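Local coordinates for beta-2-microglobulin (Ctenopharyngodon idella, PDB 5H5Z), which probably serves as the light chain of MHC class I, pairing with the heavy chain in the complex that presents peptides to the immune system, at residues V3-I8 with C81-M86; I8-S12 with K90-W94; P34-L40 with F63-V69. The protein carries 1 engineered substitution. All coordinates share one frame; numbering follows the deposited sequence.

Interaction 1. Residues V3-I8 with C81-M86; sequences VSSPKI and CRVKHM
The segments V3-I8 and C81-M86 run in opposite directions, 178° apart end to end, and face each other across the immunoglobulin C1-set beta-sandwich. I8 lies 8.0 Å from V83 and S5 7.2 Å from H85, CA to CA, and side chains fill the space between the backbones. C81-K84 belongs to strand 79-85 of one sheet; K7 and I8 open strand 7-12 of the other, and V3-P6 is the loop that leads into it. At the inner end, I8 and V83 meet tip to tip, I8 CD1 coming 3.7 Å from V83 CB. I8 CG2 also looks toward the sulfur of C81, which is bonded to C26 in the disulfide between the two sheets.

H85 carries the outer half. Its CG is anti to the backbone N (chi1 -174°), which swings the imidazole out to the lead-in. P6 crosses the ring obliquely, its CD 3.6 Å from H85 ND1, while the carbonyl oxygen of S4 sits 3.3 Å from H85 CE1. NE2 is hydrogen-bonded to the backbone oxygen of P33, and ND1 to a water lying in the ring plane, so both nitrogens are engaged, which should fix the ring's rotation. Replacing the imidazole with the methyl of an alanine is likely to leave the P33 oxygen and the water without their mate and to open a gap beside P6 and V3. Beyond the ring, M86 bends at chi2 and chi3, bringing its CE 3.9 Å from V3 CG2; its CG lies above one face of the imidazole, toward the rim. The water is shared between the segments: its oxygen lies 2.8 Å from S5 OG and 2.7 Å from H85 ND1.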
# COMPACT_ATOMS: atom_id res chain seq x y z
N VAL B 3 -11.27 16.85 -1.52
CA VAL B 3 -9.86 16.56 -1.30
C VAL B 3 -9.69 15.73 -0.03
O VAL B 3 -10.34 16.00 0.98
CB VAL B 3 -9.01 17.85 -1.20
CG1 VAL B 3 -7.54 17.52 -0.94
CG2 VAL B 3 -9.13 18.67 -2.48
N SER B 4 -8.84 14.71 -0.10
CA SER B 4 -8.36 14.00 1.08
C SER B 4 -6.88 14.28 1.20
O SER B 4 -6.09 13.87 0.36
CB SER B 4 -8.60 12.49 0.95
OG SER B 4 -9.98 12.17 1.06
N SER B 5 -6.50 15.01 2.25
CA SER B 5 -5.11 15.39 2.47
C SER B 5 -4.31 14.21 3.02
O SER B 5 -4.82 13.45 3.84
CB SER B 5 -5.02 16.60 3.40
OG SER B 5 -5.58 17.73 2.77
N PRO B 6 -3.05 14.06 2.57
CA PRO B 6 -2.26 12.88 2.91
C PRO B 6 -1.90 12.73 4.38
O PRO B 6 -1.61 13.72 5.07
CB PRO B 6 -0.98 13.06 2.08
CG PRO B 6 -0.90 14.53 1.82
CD PRO B 6 -2.32 14.97 1.66
N LYS B 7 -1.94 11.48 4.85
CA LYS B 7 -1.25 11.11 6.08
C LYS B 7 0.21 10.91 5.68
O LYS B 7 0.49 10.31 4.64
CB LYS B 7 -1.82 9.82 6.68
CG LYS B 7 -1.27 9.48 8.06
CD LYS B 7 -1.53 8.04 8.45
CE LYS B 7 -2.93 7.82 9.00
NZ LYS B 7 -3.26 6.36 9.02
N ILE B 8 1.12 11.46 6.48
CA ILE B 8 2.55 11.44 6.17
C ILE B 8 3.32 10.88 7.35
O ILE B 8 3.29 11.44 8.45
CB ILE B 8 3.09 12.86 5.86
CG1 ILE B 8 2.24 13.53 4.77
CG2 ILE B 8 4.56 12.79 5.46
CD1 ILE B 8 2.46 15.03 4.66
N CYS B 81 10.70 14.73 5.18
CA CYS B 81 9.94 14.42 3.98
C CYS B 81 9.02 15.59 3.70
O CYS B 81 8.23 15.98 4.57
CB CYS B 81 9.15 13.12 4.17
SG CYS B 81 8.11 12.63 2.78
N ARG B 82 9.14 16.16 2.50
CA ARG B 82 8.31 17.27 2.08
C ARG B 82 7.28 16.81 1.06
O ARG B 82 7.63 16.27 -0.00
CB ARG B 82 9.15 18.42 1.51
CG ARG B 82 8.32 19.60 0.99
CD ARG B 82 9.16 20.84 0.80
NE ARG B 82 10.21 20.65 -0.20
CZ ARG B 82 11.42 21.22 -0.15
NH1 ARG B 82 11.75 22.01 0.87
NH2 ARG B 82 12.30 20.98 -1.11
N VAL B 83 6.01 17.01 1.40
CA VAL B 83 4.90 16.56 0.56
C VAL B 83 4.08 17.76 0.08
O VAL B 83 3.67 18.61 0.89
CB VAL B 83 4.01 15.56 1.32
CG1 VAL B 83 2.87 15.07 0.43
CG2 VAL B 83 4.83 14.37 1.82
N LYS B 84 3.85 17.82 -1.23
CA LYS B 84 3.03 18.87 -1.83
C LYS B 84 1.82 18.27 -2.55
O LYS B 84 1.95 17.63 -3.60
CB LYS B 84 3.87 19.73 -2.79
CG LYS B 84 5.03 20.44 -2.10
CD LYS B 84 5.87 21.24 -3.08
CE LYS B 84 7.09 21.82 -2.37
NZ LYS B 84 7.86 22.74 -3.26
N HIS B 85 0.65 18.47 -1.95
CA HIS B 85 -0.62 17.96 -2.47
C HIS B 85 -1.57 19.13 -2.66
O HIS B 85 -1.75 19.94 -1.74
CB HIS B 85 -1.21 16.93 -1.50
CG HIS B 85 -2.43 16.24 -2.01
ND1 HIS B 85 -3.64 16.30 -1.37
CD2 HIS B 85 -2.62 15.44 -3.10
CE1 HIS B 85 -4.53 15.58 -2.04
NE2 HIS B 85 -3.93 15.05 -3.09
N MET B 86 -2.20 19.21 -3.83
CA MET B 86 -2.97 20.38 -4.23
C MET B 86 -2.09 21.62 -4.06
O MET B 86 -1.04 21.72 -4.71
CB MET B 86 -4.28 20.50 -3.42
CG MET B 86 -5.15 19.26 -3.45
SD MET B 86 -5.78 18.89 -5.10
CE MET B 86 -7.00 20.18 -5.32
O HOH W 1 -3.85 18.17 0.58

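Interaction 2. Residues I8-S12 with K90-W94; sequences IQVYS and KTIVW
One water ties S12 to W94: it accepts the indole N-H of W94 NE1 at 2.9 Å and the backbone N-H of S12 N at 3.0 Å. The bridge closes one end of a face-to-face contact in the immunoglobulin beta-sandwich, where strands 8-12 and 90-93, from opposite sheets, run with their axes 7.4 Å apart at closest approach and their directions turned by 30°. W94 follows the second strand directly. A chi1 of 174° turns its indole away from its own backbone N and across to the first strand, which it meets with an edge: Y11 CA lies near the ring plane, 3.6 Å from W94 CD1. F71 packs edge-to-face with the same indole.

The rest is aliphatic. V10 straddles two partners, CG1 leaning on W94 CB and CG2 on I92 CG2, both at 3.8 Å. I92 in turn brings CG1 within 3.7 Å of I8 CG2, and CD1 of I8 rests near CB of K90, whose chain then turns away. Y11 points to the other side of its sheet, where its hydroxyl bonds P228 O of the MHC class I heavy chain. Facing W94 instead, S12 OG is hydrogen-bonded to Y14 O and lies 3.6 Å from W94 CZ2.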
# COMPACT_ATOMS: atom_id res chain seq x y z
N ILE B 8 1.12 11.46 6.48
CA ILE B 8 2.55 11.44 6.17
C ILE B 8 3.32 10.88 7.35
O ILE B 8 3.29 11.44 8.45
CB ILE B 8 3.09 12.86 5.86
CG1 ILE B 8 2.24 13.53 4.77
CG2 ILE B 8 4.56 12.79 5.46
CD1 ILE B 8 2.46 15.03 4.66
N GLN B 9 4.00 9.77 7.11
CA GLN B 9 4.74 9.09 8.16
C GLN B 9 6.17 8.85 7.71
O GLN B 9 6.41 8.27 6.64
CB GLN B 9 4.05 7.78 8.56
CG GLN B 9 2.68 7.99 9.18
CD GLN B 9 1.93 6.70 9.44
OE1 GLN B 9 1.87 6.22 10.58
NE2 GLN B 9 1.36 6.13 8.40
N VAL B 10 7.10 9.32 8.54
CA VAL B 10 8.53 9.30 8.23
C VAL B 10 9.25 8.46 9.27
O VAL B 10 9.13 8.71 10.48
CB VAL B 10 9.12 10.73 8.18
CG1 VAL B 10 10.54 10.71 7.61
CG2 VAL B 10 8.24 11.64 7.35
N TYR B 11 9.97 7.45 8.80
CA TYR B 11 10.61 6.47 9.68
C TYR B 11 11.77 5.80 8.95
O TYR B 11 11.96 5.98 7.75
CB TYR B 11 9.59 5.42 10.15
CG TYR B 11 8.77 4.78 9.05
CD1 TYR B 11 7.65 5.42 8.52
CD2 TYR B 11 9.10 3.51 8.55
CE1 TYR B 11 6.90 4.84 7.51
CE2 TYR B 11 8.35 2.91 7.54
CZ TYR B 11 7.25 3.58 7.02
OH TYR B 11 6.50 3.02 6.03
N SER B 12 12.55 5.02 9.70
CA SER B 12 13.64 4.26 9.11
C SER B 12 13.33 2.77 9.15
O SER B 12 12.56 2.31 10.01
CB SER B 12 14.94 4.56 9.85
OG SER B 12 14.73 4.49 11.25
N LYS B 90 3.70 20.44 3.11
CA LYS B 90 4.04 19.97 4.46
C LYS B 90 5.43 19.35 4.51
O LYS B 90 5.86 18.69 3.56
CB LYS B 90 2.99 18.98 4.97
CG LYS B 90 1.56 19.50 4.90
CD LYS B 90 0.70 18.94 6.02
CE LYS B 90 -0.76 19.33 5.87
NZ LYS B 90 -1.00 20.79 5.67
N THR B 91 6.13 19.57 5.61
CA THR B 91 7.43 18.95 5.85
C THR B 91 7.42 18.27 7.20
O THR B 91 7.14 18.90 8.22
CB THR B 91 8.57 19.99 5.78
OG1 THR B 91 8.62 20.57 4.47
CG2 THR B 91 9.93 19.35 6.08
N ILE B 92 7.70 16.97 7.20
CA ILE B 92 7.74 16.19 8.44
C ILE B 92 9.17 15.73 8.70
O ILE B 92 9.77 15.05 7.87
CB ILE B 92 6.77 14.97 8.37
CG1 ILE B 92 5.36 15.41 7.95
CG2 ILE B 92 6.74 14.20 9.68
CD1 ILE B 92 4.64 16.31 8.94
N VAL B 93 9.72 16.13 9.85
CA VAL B 93 11.07 15.77 10.25
C VAL B 93 11.10 14.34 10.79
O VAL B 93 10.23 13.95 11.57
CB VAL B 93 11.63 16.76 11.31
CG1 VAL B 93 12.97 16.30 11.86
CG2 VAL B 93 11.75 18.16 10.71
N TRP B 94 12.10 13.57 10.37
CA TRP B 94 12.30 12.22 10.86
C TRP B 94 12.71 12.19 12.34
O TRP B 94 13.67 12.85 12.73
CB TRP B 94 13.36 11.51 10.03
CG TRP B 94 13.74 10.17 10.56
CD1 TRP B 94 12.94 9.07 10.65
CD2 TRP B 94 15.02 9.78 11.07
NE1 TRP B 94 13.64 8.02 11.19
CE2 TRP B 94 14.92 8.43 11.46
CE3 TRP B 94 16.24 10.45 11.24
CZ2 TRP B 94 16.00 7.72 12.00
CZ3 TRP B 94 17.31 9.75 11.78
CH2 TRP B 94 17.18 8.40 12.15
O HOH W 2 12.60 5.70 12.63

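Interaction 3. Residues P34-L40 with F63-V69; sequences PDISIEL and FHLTKSV
Polar contact between P34-L40 and F63-V69 centres on the ammonium group of K67, which donates to the backbone oxygen of I38 (NZ to O 2.8 Å). The C=O...N angle is 157° and the nitrogen is tilted 22° from the carbonyl plane. E39 OE1, 3.8 Å from K67 NZ, makes only a long salt bridge, but a water fills in by accepting from K67 NZ and donating to E39 OE1. A kink at chi2 of K67 helps steer the chain along I38 to that oxygen, with K67 CB brushing I38 CG2.

Strands 36-40 and 63-69 belong to opposite sheets of the immunoglobulin sandwich, crossing at -23° with their axes 7.5 Å apart at closest approach, and the aliphatic side chains between them form part of its buried core. L65 CD1 is the common partner of two isoleucines: it is pressed tightly against I36 CG2 at 3.4 Å and also touches I38 CD1. Farther along, L40 CD1 slides past V69 CG1 at 3.6 Å.

The aromatic contact lies at the other end, beside the MHC class I heavy chain, whose T91 packs on P34 and Q93 on F63. P34 CB stands over the centre of the F63 ring in a CH-pi contact, 3.6 Å from the centroid.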
# COMPACT_ATOMS: atom_id res chain seq x y z
N PRO B 34 -4.82 12.00 -6.95
CA PRO B 34 -3.52 11.29 -6.95
C PRO B 34 -2.27 12.14 -7.19
O PRO B 34 -1.19 11.75 -6.73
CB PRO B 34 -3.68 10.26 -8.07
CG PRO B 34 -4.71 10.83 -8.98
CD PRO B 34 -5.66 11.60 -8.10
N ASP B 35 -2.39 13.25 -7.91
CA ASP B 35 -1.24 14.10 -8.20
C ASP B 35 -0.61 14.62 -6.92
O ASP B 35 -1.28 15.24 -6.09
CB ASP B 35 -1.62 15.26 -9.11
CG ASP B 35 -0.53 15.61 -10.10
OD1 ASP B 35 0.54 16.08 -9.67
OD2 ASP B 35 -0.75 15.39 -11.31
N ILE B 36 0.69 14.36 -6.77
CA ILE B 36 1.40 14.69 -5.53
C ILE B 36 2.91 14.79 -5.78
O ILE B 36 3.44 14.20 -6.72
CB ILE B 36 1.08 13.64 -4.43
CG1 ILE B 36 1.41 14.19 -3.03
CG2 ILE B 36 1.78 12.31 -4.70
CD1 ILE B 36 0.61 13.53 -1.92
N SER B 37 3.58 15.57 -4.93
CA SER B 37 5.03 15.69 -4.93
C SER B 37 5.55 15.21 -3.58
O SER B 37 5.12 15.70 -2.53
CB SER B 37 5.44 17.15 -5.15
OG SER B 37 6.84 17.31 -5.09
N ILE B 38 6.47 14.25 -3.61
CA ILE B 38 7.14 13.77 -2.40
C ILE B 38 8.65 13.85 -2.59
O ILE B 38 9.18 13.36 -3.59
CB ILE B 38 6.74 12.32 -2.03
CG1 ILE B 38 5.21 12.16 -1.96
CG2 ILE B 38 7.39 11.90 -0.72
CD1 ILE B 38 4.74 10.72 -2.05
N GLU B 39 9.34 14.48 -1.64
CA GLU B 39 10.79 14.59 -1.69
C GLU B 39 11.39 14.30 -0.33
O GLU B 39 10.86 14.74 0.69
CB GLU B 39 11.21 15.99 -2.16
CG GLU B 39 10.85 16.34 -3.60
CD GLU B 39 11.56 15.49 -4.65
OE1 GLU B 39 12.46 14.69 -4.30
OE2 GLU B 39 11.20 15.61 -5.84
N LEU B 40 12.47 13.53 -0.30
CA LEU B 40 13.22 13.32 0.94
C LEU B 40 14.35 14.33 1.02
O LEU B 40 15.01 14.61 0.02
CB LEU B 40 13.76 11.88 1.02
CG LEU B 40 12.72 10.75 1.01
CD1 LEU B 40 13.40 9.39 0.91
CD2 LEU B 40 11.82 10.80 2.24
N PHE B 63 -5.32 6.94 -2.24
CA PHE B 63 -4.03 6.56 -2.79
C PHE B 63 -2.94 6.48 -1.72
O PHE B 63 -3.03 7.11 -0.67
CB PHE B 63 -3.61 7.58 -3.86
CG PHE B 63 -4.52 7.61 -5.05
CD1 PHE B 63 -4.36 6.69 -6.08
CD2 PHE B 63 -5.53 8.57 -5.16
CE1 PHE B 63 -5.19 6.72 -7.19
CE2 PHE B 63 -6.37 8.60 -6.26
CZ PHE B 63 -6.20 7.67 -7.28
N HIS B 64 -1.91 5.68 -1.99
CA HIS B 64 -0.74 5.63 -1.12
C HIS B 64 0.53 5.50 -1.95
O HIS B 64 0.53 4.88 -3.03
CB HIS B 64 -0.85 4.50 -0.09
CG HIS B 64 -0.89 3.12 -0.68
ND1 HIS B 64 0.21 2.29 -0.70
CD2 HIS B 64 -1.89 2.43 -1.28
CE1 HIS B 64 -0.12 1.15 -1.28
NE2 HIS B 64 -1.39 1.21 -1.64
N LEU B 65 1.60 6.13 -1.47
CA LEU B 65 2.91 6.05 -2.09
C LEU B 65 3.98 5.93 -1.03
O LEU B 65 3.82 6.43 0.08
CB LEU B 65 3.20 7.29 -2.93
CG LEU B 65 2.38 7.53 -4.20
CD1 LEU B 65 2.56 8.97 -4.66
CD2 LEU B 65 2.78 6.56 -5.32
N THR B 66 5.07 5.26 -1.38
CA THR B 66 6.23 5.18 -0.50
C THR B 66 7.45 5.74 -1.22
O THR B 66 7.77 5.33 -2.33
CB THR B 66 6.49 3.73 -0.05
OG1 THR B 66 5.31 3.21 0.59
CG2 THR B 66 7.65 3.67 0.94
N LYS B 67 8.10 6.72 -0.59
CA LYS B 67 9.39 7.19 -1.06
C LYS B 67 10.46 6.75 -0.07
O LYS B 67 10.25 6.83 1.13
CB LYS B 67 9.41 8.70 -1.23
CG LYS B 67 10.59 9.19 -2.05
CD LYS B 67 10.13 10.27 -3.00
CE LYS B 67 11.07 10.43 -4.18
NZ LYS B 67 10.57 11.51 -5.08
N SER B 68 11.58 6.27 -0.59
CA SER B 68 12.66 5.77 0.26
C SER B 68 14.02 6.02 -0.38
O SER B 68 14.12 6.19 -1.60
CB SER B 68 12.47 4.27 0.55
OG SER B 68 12.50 3.49 -0.64
N VAL B 69 15.06 6.06 0.45
CA VAL B 69 16.44 6.18 -0.02
C VAL B 69 17.38 5.68 1.07
O VAL B 69 17.04 5.71 2.26
CB VAL B 69 16.79 7.64 -0.43
CG1 VAL B 69 16.89 8.56 0.79
CG2 VAL B 69 18.08 7.68 -1.24
O HOH W 3 12.97 12.41 -5.96

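From the N terminus, V3-I8 meets C81-M86, 73 residues on, so interaction 1 closes a loop over most of the chain; I8-S12 then meets K90-W94 in interaction 2. These two loops cross, since their segments alternate, and they share I8 on strand 7-12. Interaction 3 closes a shorter loop of 22 residues nested inside both. All three join one sheet to the other. On one side strands 36-42, 79-85 and 88-93 lie side by side, with backbone contacts such as V83 N to K90 O (2.7 Å) and K84 N to S37 O (2.8 Å) linking interaction 1 to its neighbours; on the other, strand 22-31 separates strands 7-12 and 63-71. Interactions 2 and 3 do not touch.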